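Local coordinates for extracellular solute-binding protein, family 1 (Bifidobacterium longum subsp. infantis ATCC 15697, PDB 3QUF) that probably binds a solute outside the cell and hands it to an ABC importer, as other family 1 solute-binding proteins do, at residues F34-F38 against D300-A304; M91-T95 against N371-P376. All blocks are in the same frame, centred on the assembly; numbering follows the deposited sequence.

Contact 1 of 2, residues F34-F38 against D300-A304; sequences FYSYF and DQGFA
The ring of F38 touches both D300 and F303. Its CZ points at the backbone carbonyl of D300, 3.3 Å from O, with that oxygen at the ring edge. The carboxylate of D300 faces the same end of the ring, with OD2 3.5 Å from F38 CE1. The ring and carboxylate planes are almost perpendicular, 86° apart. Next to CZ, F38 CE2 meets F303 CZ at 3.7 Å. These two rings are nearly parallel but slid apart, so they barely overlap. F303 CE2 reaches F34 CZ, which sits at the edge of the F303 ring.

Q301 crosses Y37 at about a right angle, its CG 3.7 Å from Y37 CE2, obliquely to the ring, and equally close to F38 CZ. A bend at chi2 (-46°) turns its amide back, and NE2 bonds D300 OD1 at 3.1 Å. An alanine in place of this aspartate removes the carboxylate, which would probably leave Q301 NE2 without its mate and the F38 ring less well packed. S36 OG holds the turn by bonding O of F38 on a lone pair.

Strand 86-89 runs between strands 30-36 and 295-305 in the sheet. N88 ties both segments, through Y37 N and G302 O. I43 of helix 40-53 packs on F34, F38 and F303. F333 meets the F38 ring edge-to-face, and F320 of helix 311-324 meets F34.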
loop_
_atom_site.group_PDB
_atom_site.type_symbol
_atom_site.label_atom_id
_atom_site.label_comp_id
_atom_site.label_asym_id
_atom_site.label_seq_id
_atom_site.Cartn_x
_atom_site.Cartn_y
_atom_site.Cartn_z
ATOM N N PHE A 34 -4.170 -7.941 -23.564
ATOM C CA PHE A 34 -3.965 -7.478 -22.193
ATOM C C PHE A 34 -3.293 -8.607 -21.464
ATOM O O PHE A 34 -3.844 -9.719 -21.450
ATOM C CB PHE A 34 -5.322 -7.143 -21.579
ATOM C CG PHE A 34 -5.325 -6.778 -20.098
ATOM C CD1 PHE A 34 -4.243 -6.258 -19.438
ATOM C CD2 PHE A 34 -6.503 -6.962 -19.374
ATOM C CE1 PHE A 34 -4.308 -5.956 -18.062
ATOM C CE2 PHE A 34 -6.571 -6.672 -18.022
ATOM C CZ PHE A 34 -5.504 -6.191 -17.371
ATOM N N TYR A 35 -2.073 -8.389 -20.995
ATOM C CA TYR A 35 -1.394 -9.375 -20.154
ATOM C C TYR A 35 -1.594 -8.876 -18.747
ATOM O O TYR A 35 -0.993 -7.886 -18.327
ATOM C CB TYR A 35 0.083 -9.501 -20.488
ATOM C CG TYR A 35 0.748 -10.633 -19.740
ATOM C CD1 TYR A 35 0.161 -11.888 -19.707
ATOM C CD2 TYR A 35 1.924 -10.467 -19.075
ATOM C CE1 TYR A 35 0.763 -12.953 -19.024
ATOM C CE2 TYR A 35 2.537 -11.525 -18.387
ATOM C CZ TYR A 35 1.938 -12.749 -18.357
ATOM O OH TYR A 35 2.510 -13.837 -17.733
ATOM N N SER A 36 -2.478 -9.547 -18.022
ATOM C CA SER A 36 -3.007 -9.066 -16.739
ATOM C C SER A 36 -2.323 -9.666 -15.495
ATOM O O SER A 36 -2.178 -10.880 -15.374
ATOM C CB SER A 36 -4.493 -9.388 -16.668
ATOM O OG SER A 36 -5.063 -9.014 -15.421
ATOM N N TYR A 37 -1.890 -8.797 -14.601
ATOM C CA TYR A 37 -1.410 -9.207 -13.267
ATOM C C TYR A 37 -2.560 -9.815 -12.453
ATOM O O TYR A 37 -2.369 -10.694 -11.610
ATOM C CB TYR A 37 -0.882 -8.004 -12.556
ATOM C CG TYR A 37 -0.513 -8.193 -11.120
ATOM C CD1 TYR A 37 0.677 -8.779 -10.771
ATOM C CD2 TYR A 37 -1.401 -7.850 -10.142
ATOM C CE1 TYR A 37 1.011 -8.939 -9.421
ATOM C CE2 TYR A 37 -1.093 -8.000 -8.797
ATOM C CZ TYR A 37 0.099 -8.564 -8.461
ATOM O OH TYR A 37 0.400 -8.727 -7.120
ATOM N N PHE A 38 -3.749 -9.308 -12.712
ATOM C CA PHE A 38 -4.954 -9.704 -11.967
ATOM C C PHE A 38 -5.528 -10.966 -12.535
ATOM O O PHE A 38 -5.592 -11.169 -13.755
ATOM C CB PHE A 38 -5.962 -8.556 -12.051
ATOM C CG PHE A 38 -5.490 -7.319 -11.377
ATOM C CD1 PHE A 38 -5.480 -7.231 -10.003
ATOM C CD2 PHE A 38 -4.916 -6.261 -12.107
ATOM C CE1 PHE A 38 -5.000 -6.086 -9.386
ATOM C CE2 PHE A 38 -4.437 -5.153 -11.473
ATOM C CZ PHE A 38 -4.476 -5.073 -10.129
ATOM N N ASP A 300 -3.265 -0.523 -5.863
ATOM C CA ASP A 300 -3.298 -1.948 -6.235
ATOM C C ASP A 300 -2.873 -2.044 -7.710
ATOM O O ASP A 300 -3.691 -2.286 -8.613
ATOM C CB ASP A 300 -4.658 -2.572 -5.991
ATOM C CG ASP A 300 -4.640 -4.082 -6.201
ATOM O OD1 ASP A 300 -3.505 -4.658 -6.181
ATOM O OD2 ASP A 300 -5.735 -4.701 -6.219
ATOM N N GLN A 301 -1.580 -1.801 -7.929
ATOM C CA GLN A 301 -0.933 -1.712 -9.241
ATOM C C GLN A 301 -1.512 -0.625 -10.161
ATOM O O GLN A 301 -2.453 0.077 -9.817
ATOM C CB GLN A 301 -0.956 -3.068 -9.969
ATOM C CG GLN A 301 -0.962 -4.275 -9.109
ATOM C CD GLN A 301 0.007 -4.254 -7.987
ATOM O OE1 GLN A 301 1.148 -3.777 -8.092
ATOM N NE2 GLN A 301 -0.472 -4.748 -6.828
ATOM N N GLY A 302 -0.865 -0.459 -11.290
ATOM C CA GLY A 302 -1.257 0.517 -12.301
ATOM C C GLY A 302 -1.477 -0.174 -13.626
ATOM O O GLY A 302 -0.973 -1.272 -13.866
ATOM N N PHE A 303 -2.248 0.473 -14.490
ATOM C CA PHE A 303 -2.485 0.010 -15.850
ATOM C C PHE A 303 -1.756 0.878 -16.838
ATOM O O PHE A 303 -1.769 2.093 -16.709
ATOM C CB PHE A 303 -3.982 0.039 -16.150
ATOM C CG PHE A 303 -4.768 -0.937 -15.331
ATOM C CD1 PHE A 303 -5.043 -0.682 -13.996
ATOM C CD2 PHE A 303 -5.165 -2.155 -15.867
ATOM C CE1 PHE A 303 -5.718 -1.638 -13.216
ATOM C CE2 PHE A 303 -5.838 -3.079 -15.086
ATOM C CZ PHE A 303 -6.100 -2.817 -13.768
ATOM N N ALA A 304 -1.143 0.255 -17.829
ATOM C CA ALA A 304 -0.321 0.929 -18.820
ATOM C C ALA A 304 -0.627 0.397 -20.212
ATOM O O ALA A 304 -1.176 -0.718 -20.384
ATOM C CB ALA A 304 1.160 0.707 -18.474
#

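Contact 2 of 2, residues M91-T95 against N371-P376; sequences MDNRT and NWPKSP. With ACY (acetic acid), chain E.
The guanidinium of R94 presents its edge to N371 O and to a bridging water. NH2 bonds N371 O at 2.9 Å, with the oxygen near the guanidinium plane. The bond is bent (136° at the hydrogen), and NH2 stands above the carbonyl plane. NE bonds the water, which also lies in the guanidinium plane. That water donates to M91 O and to W372 O, so three bonds hold it between the segments. P373 CA approaches the same NH2 obliquely. The R94 chain is extended from CG to NE, which carries the group across to the loop. NH1 is held by L122 O.

The amide of N371 meets the selenium of M91, present as selenomethionine, with M91 SE 3.5 Å from N371 CG. The M91 chain is bent at chi2 and chi3, and its CG also touches N371 ND2. T95 OG1 donates to P373 O at 2.6 Å, tilted 25° from the carbonyl plane. With chi1 at 60°, OG1 is placed to reach P373 O and CG2 to lie against P373 CB. P376 CG rests 3.8 Å from both M91 O and D92 OD1.

An acetic acid, probably from the crystallisation liquor, lies at the start of helix 94-100, beside P376. T95 N gives its OXT a weak bond, and D96 N bonds it too. These N-H groups at the helix N-terminus probably form an anion site. The loops entering helices 94-100 and 376-391 meet through the R94 and T95 bonds, a shared water and packing, and probably join the two lobes of a solute-binding protein.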
loop_
_atom_site.group_PDB
_atom_site.type_symbol
_atom_site.label_atom_id
_atom_site.label_comp_id
_atom_site.label_asym_id
_atom_site.label_seq_id
_atom_site.Cartn_x
_atom_site.Cartn_y
_atom_site.Cartn_z
HETATM N N MSE A 91 4.315 -3.037 -8.068
HETATM C CA MSE A 91 5.334 -2.455 -7.196
HETATM C C MSE A 91 6.708 -3.053 -7.418
HETATM O O MSE A 91 7.752 -2.417 -7.109
HETATM C CB MSE A 91 4.906 -2.574 -5.717
HETATM C CG MSE A 91 3.573 -1.853 -5.404
HETATM SE SE MSE A 91 3.558 0.064 -5.811
HETATM C CE MSE A 91 2.627 0.063 -7.575
ATOM N N ASP A 92 6.766 -4.232 -8.037
ATOM C CA ASP A 92 8.042 -4.853 -8.310
ATOM C C ASP A 92 8.640 -4.549 -9.694
ATOM O O ASP A 92 9.837 -4.764 -9.886
ATOM C CB ASP A 92 7.928 -6.376 -8.190
ATOM C CG ASP A 92 7.700 -6.833 -6.768
ATOM O OD1 ASP A 92 8.216 -6.185 -5.827
ATOM O OD2 ASP A 92 6.966 -7.827 -6.604
ATOM N N ASN A 93 7.843 -4.108 -10.669
ATOM C CA ASN A 93 8.398 -3.845 -11.994
ATOM C C ASN A 93 8.204 -2.413 -12.483
ATOM O O ASN A 93 8.622 -2.094 -13.609
ATOM C CB ASN A 93 7.843 -4.850 -13.032
ATOM C CG ASN A 93 6.410 -4.498 -13.475
ATOM O OD1 ASN A 93 5.822 -3.593 -12.928
ATOM N ND2 ASN A 93 5.876 -5.181 -14.472
ATOM N N ARG A 94 7.599 -1.542 -11.674
ATOM C CA ARG A 94 7.136 -0.248 -12.232
ATOM C C ARG A 94 8.284 0.567 -12.827
ATOM O O ARG A 94 8.161 1.066 -13.962
ATOM C CB ARG A 94 6.353 0.588 -11.222
ATOM C CG ARG A 94 7.097 0.893 -9.945
ATOM C CD ARG A 94 6.149 1.458 -8.870
ATOM N NE ARG A 94 6.960 1.901 -7.761
ATOM C CZ ARG A 94 7.613 3.073 -7.687
ATOM N NH1 ARG A 94 7.573 3.982 -8.656
ATOM N NH2 ARG A 94 8.421 3.309 -6.654
ATOM N N THR A 95 9.405 0.682 -12.119
ATOM C CA THR A 95 10.511 1.502 -12.637
ATOM C C THR A 95 11.287 0.801 -13.762
ATOM O O THR A 95 11.634 1.438 -14.758
ATOM C CB THR A 95 11.391 2.008 -11.520
ATOM O OG1 THR A 95 11.930 0.896 -10.839
ATOM C CG2 THR A 95 10.605 2.869 -10.569
ATOM N N ASN A 371 7.297 2.079 -1.128
ATOM C CA ASN A 371 7.320 1.349 -2.406
ATOM C C ASN A 371 8.654 1.664 -3.081
ATOM O O ASN A 371 8.788 2.606 -3.887
ATOM C CB ASN A 371 6.092 1.715 -3.267
ATOM C CG ASN A 371 4.807 1.121 -2.743
ATOM O OD1 ASN A 371 3.805 1.832 -2.489
ATOM N ND2 ASN A 371 4.816 -0.156 -2.576
ATOM N N TRP A 372 9.689 0.915 -2.723
ATOM C CA TRP A 372 11.042 1.236 -3.133
ATOM C C TRP A 372 11.146 1.275 -4.670
ATOM O O TRP A 372 10.653 0.365 -5.322
ATOM C CB TRP A 372 12.023 0.180 -2.686
ATOM C CG TRP A 372 11.777 -0.390 -1.306
ATOM C CD1 TRP A 372 11.008 -1.457 -1.004
ATOM C CD2 TRP A 372 12.330 0.069 -0.069
ATOM N NE1 TRP A 372 11.034 -1.699 0.344
ATOM C CE2 TRP A 372 11.849 -0.780 0.940
ATOM C CE3 TRP A 372 13.223 1.079 0.278
ATOM C CZ2 TRP A 372 12.228 -0.644 2.268
ATOM C CZ3 TRP A 372 13.577 1.216 1.606
ATOM C CH2 TRP A 372 13.069 0.384 2.569
ATOM N N PRO A 373 11.783 2.303 -5.234
ATOM C CA PRO A 373 11.893 2.327 -6.701
ATOM C C PRO A 373 12.990 1.496 -7.310
ATOM O O PRO A 373 13.098 1.410 -8.542
ATOM C CB PRO A 373 12.101 3.816 -7.015
ATOM C CG PRO A 373 12.731 4.358 -5.806
ATOM C CD PRO A 373 12.048 3.633 -4.671
ATOM N N LYS A 374 13.860 0.955 -6.478
ATOM C CA LYS A 374 14.921 0.064 -6.943
ATOM C C LYS A 374 14.924 -1.139 -6.034
ATOM O O LYS A 374 14.696 -0.976 -4.847
ATOM C CB LYS A 374 16.273 0.748 -6.850
ATOM C CG LYS A 374 16.370 2.050 -7.604
ATOM C CD LYS A 374 17.715 2.761 -7.430
ATOM C CE LYS A 374 17.800 3.921 -8.459
ATOM N NZ LYS A 374 18.925 4.872 -8.238
ATOM N N SER A 375 15.159 -2.328 -6.604
ATOM C CA SER A 375 15.385 -3.602 -5.862
ATOM C C SER A 375 14.520 -3.734 -4.594
ATOM O O SER A 375 15.038 -3.752 -3.470
ATOM C CB SER A 375 16.866 -3.771 -5.508
ATOM O OG SER A 375 17.734 -3.730 -6.646
ATOM N N PRO A 376 13.208 -3.742 -4.767
ATOM C CA PRO A 376 12.339 -3.683 -3.617
ATOM C C PRO A 376 12.469 -4.910 -2.716
ATOM O O PRO A 376 12.358 -4.793 -1.502
ATOM C CB PRO A 376 10.936 -3.591 -4.215
ATOM C CG PRO A 376 11.092 -3.662 -5.686
ATOM C CD PRO A 376 12.476 -3.520 -6.038
HETATM C C ACY E . 11.166 -1.848 -9.838
HETATM O O ACY E . 12.220 -2.399 -9.408
HETATM O OXT ACY E . 10.850 -1.869 -11.050
HETATM C CH3 ACY E . 10.332 -1.127 -8.811
HETATM O O HOH W 1 7.919 -0.057 -5.828
#

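In the fold
The centres of contacts 1 and 2 are 15 Å apart, and the two contacts touch directly. Q301 OE1 of contact 1 lies 3.3 Å from M91 N of contact 2, a probable though weak hydrogen bond. Strand 86-89 links them along the chain: N88 is bonded to both segments of contact 1, and M91-T95 follows just after it. The segments alternate in sequence, so the chain passes back and forth between the two places. Contact 1 is mainly aromatic packing of residues on or next to two strands of the sheet. Contact 2 is more polar and holds the acetic acid, which probably came from the crystallisation liquor and so does not identify the natural solute.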